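Local coordinates for lipid-transfer protein (Thermomonospora curvata, PDB 6OK1), which is of unsettled function but has the thiolase fold, with N- and C-terminal halves of the thiolase superfamily, and is named a lipid-transfer protein, at residues E17-N21 / K186-Y190; G84-V90 / V380-L385; C107-E113 / Y344-M348; D169-A174 / T298-L302; D177-A181 / C333-G338. All blocks are in the same frame, centred on the assembly; numbering follows the deposited sequence.

Contact 1: residues E17-N21 / K186-Y190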
# COMPACT_ATOMS: atom_id res chain seq x y z
N GLU A 17 -2.81 22.76 10.85
CA GLU A 17 -3.53 23.72 10.04
C GLU A 17 -3.54 23.22 8.60
O GLU A 17 -2.60 22.56 8.15
CB GLU A 17 -2.90 25.12 10.15
CG GLU A 17 -1.78 25.40 9.16
CD GLU A 17 -0.49 24.65 9.46
OE1 GLU A 17 -0.37 24.08 10.57
OE2 GLU A 17 0.41 24.64 8.58
N PHE A 18 -4.66 23.46 7.92
CA PHE A 18 -4.78 23.22 6.50
C PHE A 18 -4.46 24.51 5.76
O PHE A 18 -5.07 25.55 6.04
CB PHE A 18 -6.19 22.73 6.16
CG PHE A 18 -6.64 21.55 6.97
CD1 PHE A 18 -5.73 20.57 7.32
CD2 PHE A 18 -7.96 21.41 7.39
CE1 PHE A 18 -6.13 19.46 8.06
CE2 PHE A 18 -8.37 20.29 8.11
CZ PHE A 18 -7.44 19.32 8.45
N SER A 19 -3.51 24.46 4.83
CA SER A 19 -3.06 25.70 4.21
C SER A 19 -2.72 25.45 2.75
O SER A 19 -3.01 24.39 2.19
CB SER A 19 -1.86 26.27 4.97
OG SER A 19 -0.69 25.54 4.64
N LYS A 20 -2.13 26.47 2.11
CA LYS A 20 -1.57 26.35 0.78
C LYS A 20 -0.05 26.37 0.80
O LYS A 20 0.58 26.37 -0.26
CB LYS A 20 -2.09 27.48 -0.12
CG LYS A 20 -3.60 27.62 -0.09
CD LYS A 20 -4.28 26.36 -0.61
CE LYS A 20 -5.81 26.54 -0.61
NZ LYS A 20 -6.54 25.29 -0.95
N ASN A 21 0.55 26.40 1.98
CA ASN A 21 1.99 26.29 2.13
C ASN A 21 2.35 26.00 3.58
O ASN A 21 2.37 26.90 4.42
CB ASN A 21 2.70 27.56 1.66
CG ASN A 21 4.21 27.53 1.97
OD1 ASN A 21 4.84 26.48 1.92
ND2 ASN A 21 4.78 28.69 2.30
N LYS A 186 -11.55 26.78 10.63
CA LYS A 186 -10.48 25.93 10.11
C LYS A 186 -10.52 25.81 8.59
O LYS A 186 -9.55 25.32 8.00
CB LYS A 186 -10.56 24.54 10.72
CG LYS A 186 -10.47 24.50 12.23
CD LYS A 186 -9.11 24.95 12.71
CE LYS A 186 -9.01 24.86 14.25
NZ LYS A 186 -7.71 25.37 14.76
N ALA A 187 -11.61 26.23 7.97
CA ALA A 187 -11.82 26.06 6.55
C ALA A 187 -11.09 27.12 5.74
O ALA A 187 -10.96 28.28 6.16
CB ALA A 187 -13.32 26.12 6.23
N TRP A 188 -10.61 26.72 4.56
CA TRP A 188 -9.90 27.69 3.73
C TRP A 188 -10.82 28.82 3.33
O TRP A 188 -10.37 29.96 3.19
CB TRP A 188 -9.32 27.04 2.48
CG TRP A 188 -8.47 28.02 1.74
CD1 TRP A 188 -8.75 28.62 0.55
CD2 TRP A 188 -7.20 28.54 2.17
NE1 TRP A 188 -7.74 29.48 0.21
CE2 TRP A 188 -6.78 29.45 1.18
CE3 TRP A 188 -6.39 28.33 3.30
CZ2 TRP A 188 -5.57 30.15 1.28
CZ3 TRP A 188 -5.19 29.03 3.39
CH2 TRP A 188 -4.80 29.94 2.39
N PHE A 189 -12.11 28.53 3.15
CA PHE A 189 -13.06 29.54 2.72
C PHE A 189 -13.92 30.05 3.88
O PHE A 189 -15.07 30.45 3.68
CB PHE A 189 -13.90 29.01 1.57
CG PHE A 189 -13.09 28.80 0.31
CD1 PHE A 189 -12.64 29.88 -0.44
CD2 PHE A 189 -12.75 27.52 -0.09
CE1 PHE A 189 -11.89 29.70 -1.59
CE2 PHE A 189 -11.99 27.33 -1.25
CZ PHE A 189 -11.57 28.41 -2.00
N TYR A 190 -13.36 30.05 5.08
CA TYR A 190 -13.95 30.75 6.20
C TYR A 190 -14.35 32.17 5.79
O TYR A 190 -13.57 32.89 5.17
CB TYR A 190 -12.93 30.79 7.35
CG TYR A 190 -13.43 31.42 8.64
CD1 TYR A 190 -14.64 31.06 9.21
CD2 TYR A 190 -12.66 32.36 9.31
CE1 TYR A 190 -15.07 31.62 10.42
CE2 TYR A 190 -13.07 32.91 10.50
CZ TYR A 190 -14.29 32.55 11.04
OH TYR A 190 -14.69 33.12 12.22
O HOH W 1 -7.10 24.58 9.20
O HOH W 2 -7.79 26.25 6.07

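Contact 2: residues G84-V90 / V380-L385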
# COMPACT_ATOMS: atom_id res chain seq x y z
N GLY A 84 -10.14 7.15 -2.01
CA GLY A 84 -11.02 6.00 -1.79
C GLY A 84 -10.74 5.31 -0.47
O GLY A 84 -11.58 4.59 0.09
N ALA A 85 -9.51 5.47 0.01
CA ALA A 85 -9.03 4.73 1.16
C ALA A 85 -9.42 5.31 2.52
O ALA A 85 -9.22 4.63 3.53
CB ALA A 85 -7.50 4.66 1.11
N ALA A 86 -9.91 6.54 2.58
CA ALA A 86 -9.95 7.25 3.86
C ALA A 86 -10.69 6.46 4.93
O ALA A 86 -10.20 6.28 6.04
CB ALA A 86 -10.59 8.63 3.67
N CYS A 87 -11.90 6.00 4.61
CA CYS A 87 -12.68 5.26 5.59
C CYS A 87 -12.15 3.84 5.77
O CYS A 87 -12.26 3.26 6.87
CB CYS A 87 -14.14 5.26 5.16
SG CYS A 87 -14.91 6.89 5.34
N GLY A 88 -11.54 3.28 4.72
CA GLY A 88 -10.87 2.00 4.84
C GLY A 88 -9.77 1.98 5.87
O GLY A 88 -9.55 0.95 6.53
N THR A 89 -9.05 3.10 6.07
CA THR A 89 -8.01 3.08 7.09
C THR A 89 -8.62 2.87 8.46
O THR A 89 -8.07 2.16 9.31
CB THR A 89 -7.15 4.36 7.09
OG1 THR A 89 -7.91 5.49 7.54
CG2 THR A 89 -6.51 4.61 5.73
N VAL A 90 -9.80 3.45 8.68
CA VAL A 90 -10.49 3.26 9.94
C VAL A 90 -11.07 1.85 10.05
O VAL A 90 -11.06 1.26 11.14
CB VAL A 90 -11.57 4.33 10.12
CG1 VAL A 90 -12.38 4.07 11.40
CG2 VAL A 90 -10.93 5.72 10.19
N VAL A 380 -13.42 5.58 -7.50
CA VAL A 380 -12.36 4.61 -7.21
C VAL A 380 -12.94 3.56 -6.27
O VAL A 380 -13.96 3.78 -5.61
CB VAL A 380 -11.14 5.30 -6.54
CG1 VAL A 380 -10.32 6.09 -7.53
CG2 VAL A 380 -11.59 6.18 -5.37
N PRO A 381 -12.26 2.43 -6.14
CA PRO A 381 -12.54 1.58 -4.97
C PRO A 381 -12.58 2.45 -3.73
O PRO A 381 -11.68 3.27 -3.50
CB PRO A 381 -11.35 0.63 -4.95
CG PRO A 381 -10.90 0.55 -6.34
CD PRO A 381 -11.14 1.94 -6.93
N THR A 382 -13.61 2.24 -2.92
CA THR A 382 -13.96 3.24 -1.93
C THR A 382 -14.31 2.56 -0.62
O THR A 382 -14.06 1.36 -0.40
CB THR A 382 -15.06 4.15 -2.51
OG1 THR A 382 -15.25 5.28 -1.65
CG2 THR A 382 -16.40 3.44 -2.71
N SER A 383 -14.85 3.35 0.29
CA SER A 383 -15.12 2.92 1.66
C SER A 383 -16.09 3.89 2.32
O SER A 383 -16.39 4.97 1.80
CB SER A 383 -13.80 2.81 2.46
OG SER A 383 -13.02 3.99 2.39
N GLY A 384 -16.59 3.48 3.49
CA GLY A 384 -17.52 4.30 4.24
C GLY A 384 -17.51 3.91 5.70
O GLY A 384 -17.01 2.83 6.06
N LEU A 385 -18.09 4.77 6.52
CA LEU A 385 -18.28 4.50 7.94
C LEU A 385 -19.67 4.92 8.34
O LEU A 385 -20.23 5.86 7.79
CB LEU A 385 -17.33 5.28 8.83
CG LEU A 385 -15.84 5.07 8.56
CD1 LEU A 385 -15.06 6.16 9.22
CD2 LEU A 385 -15.38 3.70 9.01
O HOH W 3 -11.28 1.39 0.50

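Contact 3: residues C107-E113 / Y344-M348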
# COMPACT_ATOMS: atom_id res chain seq x y z
N CYS A 107 -4.68 6.23 12.47
CA CYS A 107 -4.85 6.34 11.04
C CYS A 107 -4.48 7.76 10.63
O CYS A 107 -4.91 8.71 11.28
CB CYS A 107 -6.31 6.06 10.64
SG CYS A 107 -7.00 4.57 11.38
N TYR A 108 -3.66 7.91 9.58
CA TYR A 108 -3.19 9.26 9.24
C TYR A 108 -2.98 9.44 7.74
O TYR A 108 -2.85 8.48 6.98
CB TYR A 108 -1.88 9.59 9.99
CG TYR A 108 -0.69 8.73 9.58
CD1 TYR A 108 -0.45 7.53 10.20
CD2 TYR A 108 0.20 9.14 8.59
CE1 TYR A 108 0.64 6.74 9.84
CE2 TYR A 108 1.28 8.34 8.21
CZ TYR A 108 1.49 7.16 8.85
OH TYR A 108 2.54 6.37 8.51
N ARG A 109 -2.93 10.71 7.34
CA ARG A 109 -2.54 11.11 6.00
C ARG A 109 -2.00 12.53 6.12
O ARG A 109 -2.64 13.37 6.76
CB ARG A 109 -3.73 11.06 5.02
CG ARG A 109 -3.38 11.29 3.56
CD ARG A 109 -2.69 10.08 2.96
NE ARG A 109 -2.48 10.26 1.52
CZ ARG A 109 -1.37 10.72 0.95
NH1 ARG A 109 -0.29 11.05 1.67
NH2 ARG A 109 -1.34 10.85 -0.38
N ALA A 110 -0.85 12.78 5.52
CA ALA A 110 -0.31 14.14 5.52
C ALA A 110 0.48 14.38 4.24
O ALA A 110 1.21 13.51 3.77
CB ALA A 110 0.58 14.39 6.74
N PHE A 111 0.32 15.58 3.67
CA PHE A 111 1.03 15.87 2.43
C PHE A 111 1.11 17.37 2.20
O PHE A 111 0.40 18.17 2.83
CB PHE A 111 0.36 15.19 1.22
CG PHE A 111 -1.14 15.29 1.16
CD1 PHE A 111 -1.80 16.51 1.29
CD2 PHE A 111 -1.90 14.16 0.87
CE1 PHE A 111 -3.20 16.59 1.18
CE2 PHE A 111 -3.30 14.23 0.74
CZ PHE A 111 -3.95 15.46 0.91
N ASN A 112 2.00 17.73 1.28
CA ASN A 112 2.06 19.07 0.72
C ASN A 112 1.60 19.04 -0.73
O ASN A 112 2.39 19.19 -1.66
CB ASN A 112 3.49 19.60 0.79
CG ASN A 112 3.90 19.92 2.20
OD1 ASN A 112 3.14 20.54 2.95
ND2 ASN A 112 5.10 19.50 2.57
N GLU A 113 0.31 18.82 -0.94
CA GLU A 113 -0.19 18.73 -2.31
C GLU A 113 -0.29 20.08 -2.99
O GLU A 113 -0.28 20.12 -4.22
CB GLU A 113 -1.57 18.05 -2.34
CG GLU A 113 -1.53 16.55 -2.23
CD GLU A 113 -2.56 15.86 -3.10
OE1 GLU A 113 -2.17 14.89 -3.77
OE2 GLU A 113 -3.74 16.28 -3.12
N TYR A 344 -8.78 19.71 1.19
CA TYR A 344 -8.69 18.44 0.47
C TYR A 344 -7.60 17.58 1.12
O TYR A 344 -6.47 17.53 0.67
CB TYR A 344 -8.39 18.69 -1.00
CG TYR A 344 -8.44 17.49 -1.93
CD1 TYR A 344 -9.29 16.41 -1.71
CD2 TYR A 344 -7.63 17.47 -3.05
CE1 TYR A 344 -9.33 15.33 -2.62
CE2 TYR A 344 -7.66 16.41 -3.95
CZ TYR A 344 -8.52 15.35 -3.72
OH TYR A 344 -8.55 14.32 -4.63
N ILE A 345 -7.97 16.91 2.22
CA ILE A 345 -7.06 15.95 2.84
C ILE A 345 -7.54 14.54 2.49
O ILE A 345 -7.55 13.63 3.34
CB ILE A 345 -6.96 16.17 4.36
CG1 ILE A 345 -6.90 17.68 4.68
CG2 ILE A 345 -5.72 15.46 4.88
CD1 ILE A 345 -5.67 18.42 4.10
N HIS A 346 -7.91 14.36 1.22
CA HIS A 346 -8.34 13.08 0.67
C HIS A 346 -9.30 12.37 1.62
O HIS A 346 -9.20 11.15 1.83
CB HIS A 346 -7.13 12.22 0.32
CG HIS A 346 -6.28 12.79 -0.77
ND1 HIS A 346 -5.29 12.06 -1.40
CD2 HIS A 346 -6.26 14.02 -1.34
CE1 HIS A 346 -4.70 12.82 -2.31
NE2 HIS A 346 -5.27 14.01 -2.29
N GLY A 347 -10.27 13.13 2.16
CA GLY A 347 -11.39 12.59 2.92
C GLY A 347 -11.16 12.46 4.41
O GLY A 347 -12.12 12.35 5.17
N MET A 348 -9.90 12.46 4.85
CA MET A 348 -9.61 12.20 6.25
C MET A 348 -10.18 13.26 7.17
O MET A 348 -10.67 12.94 8.26
CB MET A 348 -8.11 12.07 6.44
CG MET A 348 -7.55 10.86 5.74
SD MET A 348 -8.11 9.25 6.44
CE MET A 348 -6.97 9.03 7.81
O HOH W 4 -3.75 9.81 -1.45
O HOH W 5 -4.81 18.32 -1.59

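Contact 4: residues D169-A174 / T298-L302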
# COMPACT_ATOMS: atom_id res chain seq x y z
N ASP A 169 -27.89 22.19 -10.45
CA ASP A 169 -28.04 21.13 -9.45
C ASP A 169 -26.70 20.79 -8.81
O ASP A 169 -26.60 20.64 -7.59
CB ASP A 169 -28.69 19.90 -10.07
CG ASP A 169 -30.09 20.15 -10.53
OD1 ASP A 169 -30.83 20.78 -9.75
OD2 ASP A 169 -30.45 19.75 -11.66
N PHE A 170 -25.65 20.67 -9.62
CA PHE A 170 -24.31 20.47 -9.06
C PHE A 170 -23.89 21.69 -8.23
O PHE A 170 -23.24 21.55 -7.18
CB PHE A 170 -23.30 20.21 -10.18
CG PHE A 170 -23.62 19.01 -11.04
CD1 PHE A 170 -24.27 17.90 -10.53
CD2 PHE A 170 -23.27 19.00 -12.39
CE1 PHE A 170 -24.55 16.80 -11.33
CE2 PHE A 170 -23.55 17.91 -13.20
CZ PHE A 170 -24.18 16.80 -12.68
N GLY A 171 -24.23 22.88 -8.71
CA GLY A 171 -23.88 24.10 -8.00
C GLY A 171 -24.47 24.18 -6.61
O GLY A 171 -23.85 24.74 -5.70
N ARG A 172 -25.67 23.63 -6.42
CA ARG A 172 -26.26 23.68 -5.08
C ARG A 172 -25.41 22.96 -4.07
O ARG A 172 -25.41 23.31 -2.89
CB ARG A 172 -27.69 23.13 -5.11
CG ARG A 172 -28.68 24.21 -5.41
CD ARG A 172 -30.13 23.75 -5.38
NE ARG A 172 -30.51 23.24 -6.69
CZ ARG A 172 -30.90 24.00 -7.70
NH1 ARG A 172 -31.00 25.31 -7.56
NH2 ARG A 172 -31.18 23.44 -8.86
N VAL A 173 -24.69 21.92 -4.51
CA VAL A 173 -23.76 21.23 -3.63
C VAL A 173 -22.63 22.16 -3.24
O VAL A 173 -22.22 22.21 -2.07
CB VAL A 173 -23.21 19.96 -4.31
CG1 VAL A 173 -22.13 19.32 -3.44
CG2 VAL A 173 -24.30 18.99 -4.58
N ALA A 174 -22.09 22.87 -4.22
CA ALA A 174 -21.02 23.81 -3.95
C ALA A 174 -21.48 24.89 -2.98
O ALA A 174 -20.76 25.25 -2.05
CB ALA A 174 -20.52 24.43 -5.26
N THR A 298 -18.15 18.20 -7.15
CA THR A 298 -19.54 18.17 -6.73
C THR A 298 -20.44 17.12 -7.37
O THR A 298 -21.39 16.69 -6.72
CB THR A 298 -20.18 19.52 -7.01
OG1 THR A 298 -19.99 19.85 -8.40
CG2 THR A 298 -19.59 20.60 -6.07
N PRO A 299 -20.27 16.75 -8.65
CA PRO A 299 -21.37 16.01 -9.30
C PRO A 299 -21.62 14.65 -8.71
O PRO A 299 -22.77 14.19 -8.75
CB PRO A 299 -20.92 15.91 -10.76
CG PRO A 299 -19.98 17.09 -10.93
CD PRO A 299 -19.25 17.19 -9.63
N LEU A 300 -20.60 13.96 -8.22
CA LEU A 300 -20.82 12.61 -7.73
C LEU A 300 -21.45 12.59 -6.35
O LEU A 300 -21.74 11.52 -5.83
CB LEU A 300 -19.51 11.81 -7.72
CG LEU A 300 -18.85 11.66 -9.11
CD1 LEU A 300 -17.56 10.84 -9.06
CD2 LEU A 300 -19.81 11.03 -10.09
N VAL A 301 -21.70 13.76 -5.76
CA VAL A 301 -22.50 13.78 -4.54
C VAL A 301 -23.91 13.29 -4.82
O VAL A 301 -24.53 12.65 -3.96
CB VAL A 301 -22.48 15.18 -3.92
CG1 VAL A 301 -23.48 15.28 -2.74
CG2 VAL A 301 -21.08 15.52 -3.43
N LEU A 302 -24.45 13.58 -6.02
CA LEU A 302 -25.82 13.23 -6.31
C LEU A 302 -26.02 11.71 -6.36
O LEU A 302 -26.88 11.20 -5.65
CB LEU A 302 -26.29 13.93 -7.59
CG LEU A 302 -26.79 15.37 -7.42
CD1 LEU A 302 -25.65 16.31 -7.08
CD2 LEU A 302 -27.47 15.89 -8.68

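Contact 5: residues D177-A181 / C333-G338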
# COMPACT_ATOMS: atom_id res chain seq x y z
N ASP A 177 -21.86 23.43 0.59
CA ASP A 177 -20.50 23.27 1.09
C ASP A 177 -19.92 24.60 1.56
O ASP A 177 -19.34 24.70 2.65
CB ASP A 177 -19.57 22.72 0.00
CG ASP A 177 -19.55 21.20 -0.10
OD1 ASP A 177 -20.05 20.48 0.78
OD2 ASP A 177 -18.98 20.72 -1.11
N ARG A 178 -19.97 25.61 0.69
CA ARG A 178 -19.34 26.88 1.03
C ARG A 178 -20.11 27.61 2.12
O ARG A 178 -19.53 28.38 2.89
CB ARG A 178 -19.21 27.74 -0.23
CG ARG A 178 -18.15 27.19 -1.23
CD ARG A 178 -16.72 27.39 -0.74
NE ARG A 178 -16.39 28.82 -0.74
CZ ARG A 178 -15.78 29.47 -1.73
NH1 ARG A 178 -15.36 28.82 -2.82
NH2 ARG A 178 -15.57 30.78 -1.62
N LYS A 179 -21.41 27.37 2.23
CA LYS A 179 -22.17 27.96 3.34
C LYS A 179 -21.63 27.44 4.67
O LYS A 179 -21.41 28.21 5.63
CB LYS A 179 -23.65 27.63 3.18
CG LYS A 179 -24.55 28.14 4.31
CD LYS A 179 -26.02 27.89 3.93
CE LYS A 179 -26.97 28.40 4.98
NZ LYS A 179 -28.38 28.18 4.56
N HIS A 180 -21.40 26.14 4.75
CA HIS A 180 -20.91 25.55 5.99
C HIS A 180 -19.45 25.91 6.21
O HIS A 180 -19.03 26.13 7.35
CB HIS A 180 -21.10 24.04 5.95
CG HIS A 180 -22.54 23.62 5.89
ND1 HIS A 180 -22.94 22.36 5.51
CD2 HIS A 180 -23.68 24.31 6.18
CE1 HIS A 180 -24.26 22.29 5.54
NE2 HIS A 180 -24.73 23.45 5.96
N ALA A 181 -18.65 25.95 5.14
CA ALA A 181 -17.26 26.34 5.31
C ALA A 181 -17.15 27.77 5.84
O ALA A 181 -16.22 28.09 6.58
CB ALA A 181 -16.49 26.23 3.99
N CYS A 333 -25.37 18.06 5.82
CA CYS A 333 -24.29 17.48 5.03
C CYS A 333 -23.07 18.37 5.05
O CYS A 333 -23.17 19.59 4.89
CB CYS A 333 -24.77 17.26 3.61
SG CYS A 333 -23.55 16.46 2.51
N ASN A 334 -21.90 17.74 5.20
CA ASN A 334 -20.63 18.43 5.06
C ASN A 334 -20.61 19.71 5.89
O ASN A 334 -20.27 20.80 5.41
CB ASN A 334 -20.34 18.71 3.59
CG ASN A 334 -20.04 17.43 2.81
OD1 ASN A 334 -19.85 16.37 3.42
ND2 ASN A 334 -19.97 17.52 1.48
N THR A 335 -20.94 19.54 7.18
CA THR A 335 -21.02 20.64 8.13
C THR A 335 -19.68 21.34 8.37
O THR A 335 -19.66 22.45 8.91
CB THR A 335 -21.59 20.11 9.44
OG1 THR A 335 -21.03 18.82 9.74
CG2 THR A 335 -23.10 19.95 9.29
N HIS A 336 -18.56 20.72 7.99
CA HIS A 336 -17.26 21.39 8.01
C HIS A 336 -16.97 22.19 6.75
O HIS A 336 -16.02 22.97 6.72
CB HIS A 336 -16.13 20.35 8.21
CG HIS A 336 -16.07 19.30 7.14
ND1 HIS A 336 -17.20 18.69 6.62
CD2 HIS A 336 -15.02 18.73 6.52
CE1 HIS A 336 -16.83 17.80 5.72
NE2 HIS A 336 -15.51 17.80 5.64
N GLY A 337 -17.74 21.98 5.69
CA GLY A 337 -17.49 22.60 4.41
C GLY A 337 -17.02 21.65 3.33
O GLY A 337 -16.89 22.05 2.17
N GLY A 338 -16.76 20.39 3.69
CA GLY A 338 -16.35 19.38 2.72
C GLY A 338 -14.91 19.51 2.27
O GLY A 338 -14.13 20.34 2.74

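Contact 1: residues E17-N21 / K186-Y190
K20 crosses one face of the W188 indole obliquely, and its chain can be followed outward over that ring. CB leaves the backbone toward the 186-190 loop. With CG anti to the carbonyl carbon (chi1 -51°) and a bend at chi2, extended beyond it, the chain folds onto the six-membered ring, where CG sits 3.5 Å from W188 CZ2. CD carries the chain on toward the pyrrole part, and CE hangs over the five-membered ring, 3.5 Å from its centroid and almost on the ring normal, a CH-pi contact. The tip, NZ, stays above the same face at 4.3 Å from that centroid, a cation-pi interaction, while it hydrogen-bonds to E217 O and, weakly, to Q216 OE1. The benzene rim of W188 runs past the other loop: CZ3 lies 4.0 Å from S19 CA, and F18 O approaches the ring at its edge.

No direct hydrogen bond joins the loops; water does it instead. One water accepts from F18 N and donates to K186 O, while a second donates to both F18 O and K186 O, so K186 O receives two protons. In 17-21, S19 OG accepts from N21 N at 3.1 Å, an ST turn; A187 to Y190 form a type I turn.

This is a surface contact between the loop linking strand 8-15 to helix 26-40 and the loop between helices 167-182 and 196-201. The F18 side chain reaches strand 219-228 at Q222, and S19 pairs through its backbone with D219.

Contact 2: residues G84-V90 / V380-L385
S383 OG is held between two backbone groups of 84-90: it donates to G84 O at 2.8 Å and accepts a weak, bent bond from G88 N at 2.9 Å. This is helix-on-sheet packing in the layered thiolase fold, with the start of helix 86-98 from the N-terminal half lying against strand 382-388 from the C-terminal half; the axes of 86-90 and 382-385 pass 6.2 Å apart at 58°. The hydroxyl reaches the helix start because OG stands between the backbone N and the carbonyl carbon (chi1 52°); it lies 25° out of the plane of the G84 carbonyl.

G84 lets the chains come very close. Its CA makes a CH...O contact with P381 O, and its carbonyl oxygen receives another from T382 CA, while V380 CG2 packs on the same CA. Farther along the helix the contact turns apolar. C87 CB rests on the backbone of G384, and V90 meets L385 at about a right angle. I351 of helix 348-359 touches both C87 and L385, and P381 packs on F76 of the second subunit. L385 CG fits against C87, 3.8 Å from its CB, and L385 CD2 lies 3.9 Å from V90 CG1.

Contact 3: residues C107-E113 / Y344-M348
The end of strand 104-112 runs past a type I' turn, I345 to M348, that is closed by M348 N to I345 O and delivers G347 as N-cap of helix 348-359. The CA atoms stay apart, 7.2 Å between R109 and M348, so side chains bridge the gap. F111, with CG between backbone N and carbonyl carbon (chi1 45°), turns its edge to the face of H346: centroids are 4.6 Å apart, planes at 57°. Y344 O lies at the F111 edge, 3.3 Å from CZ. The side chains of E113 and H346 run toward each other from opposite directions. In the E113 conformer modelled here (a second is present), H346 NE2 donates to E113 OE2 at 2.9 Å, meeting the oxygen from above the carboxylate plane, which stands 80° to the ring; in that conformer one water donates to both E113 OE2 and Y344 O. At the other ring nitrogen, ND1 shares a water with R109 NH2, whose guanidinium has F111 over one face and a salt bridge from NH1 to D57. Toward C107 the contact is apolar: M348 CG lies against R109 CB, and its CE reaches C107 CB at 4.2 Å.

Both nitrogens of H346 thus have polar partners, the water held by R109 at ND1 and, in this conformer, the carboxylate at NE2, which with F111 over one face restrain the ring's rotation.

Contact 4: residues D169-A174 / T298-L302
F170 has CG anti to the carbonyl carbon (chi1 -58°), which swings its ring off helix 167-182 and under P299; V173 has CG1 anti to the backbone N (chi1 174°), sending that methyl toward the turn that starts helix 301-307. P299 crosses F170 at about a right angle and sets CB over the centre of one ring face, 3.8 Å from the centroid, a CH-pi contact. L302 CD1 comes to the ring at its edge.

V173 forks between three residues. CG1 meets V301 CG2 tip to tip at 3.9 Å and also touches T298 CG2, while CG2 rests on L302 CD1. The methyl of T298 continues to A174 CB, 4.0 Å away, and T298 CB lies 3.7 Å from F170 O. The hydroxyl of T298 turns to a hydrogen bond with D213. A type I turn, T298 to V301, leads into helix 301-307, and its packing on helix 167-182 joins the two thiolase halves. A156 of helix 148-163 packs on both F170 and P299.

No hydrogen bond crosses this buried interface. The charged pair R172 NH2 and D169 OD1, 2.8 Å apart, stays within the one helix, so the halves are held here by shape and hydrophobic burial.

Contact 5: residues D177-A181 / C333-G338
Helix 167-182 of the N-terminal thiolase half meets a loop of the C-terminal half here, where a type I turn from N334 to G337 leads into helix 338-341. H180 points toward the start of this turn, its ring edge beside the carbonyls of C333 and N334: ND1 gives weak, bifurcated hydrogen bonds to C333 O at 2.8 Å and N334 O at 3.1 Å, both oxygens close to the ring plane. One turn earlier on the helix, D177 OD1 takes a straighter bond from N334 ND2, 3.0 Å long at 156°, through its syn lone pair. Carboxylate and amide are nearly coplanar, and the other end of that amide, N334 OD1, accepts from L293 N.

Beside these bonds the backbones come very close. G337 CA lies 3.9 Å from A181 CA and makes a CH...O contact with D177 O at 3.3 Å; that same carbonyl already accepts from A181 N within the helix. A181 CB packs on G337 CA as well.

Two carbonyl oxygens at ND1 of H180 are consistent with a proton on that nitrogen. D177 OD2 lies close to the like-charged D295 OD2, which may favour a proton on one of the two carboxylates.

How the contacts relate
Contact 1 is the surface member and the one within the N-terminal half; contacts 2 to 5 are buried and join the two halves. Contacts 4 and 5 use consecutive turns of helix 167-182, yet differ: contact 4 is apolar, contact 5 is polar and very close in its backbones. Contacts 2 and 3 touch, A86 and T89 meeting M348, and both rest on the same mixed sheet through strands 382-388 and 104-112. Contact 1 leans on contact 3 through F18 and I345, and on contact 5 through F189 and R178. Waters bridge the two segments within contact 1 and within contact 3, whereas no hydrogen bond crosses contact 4.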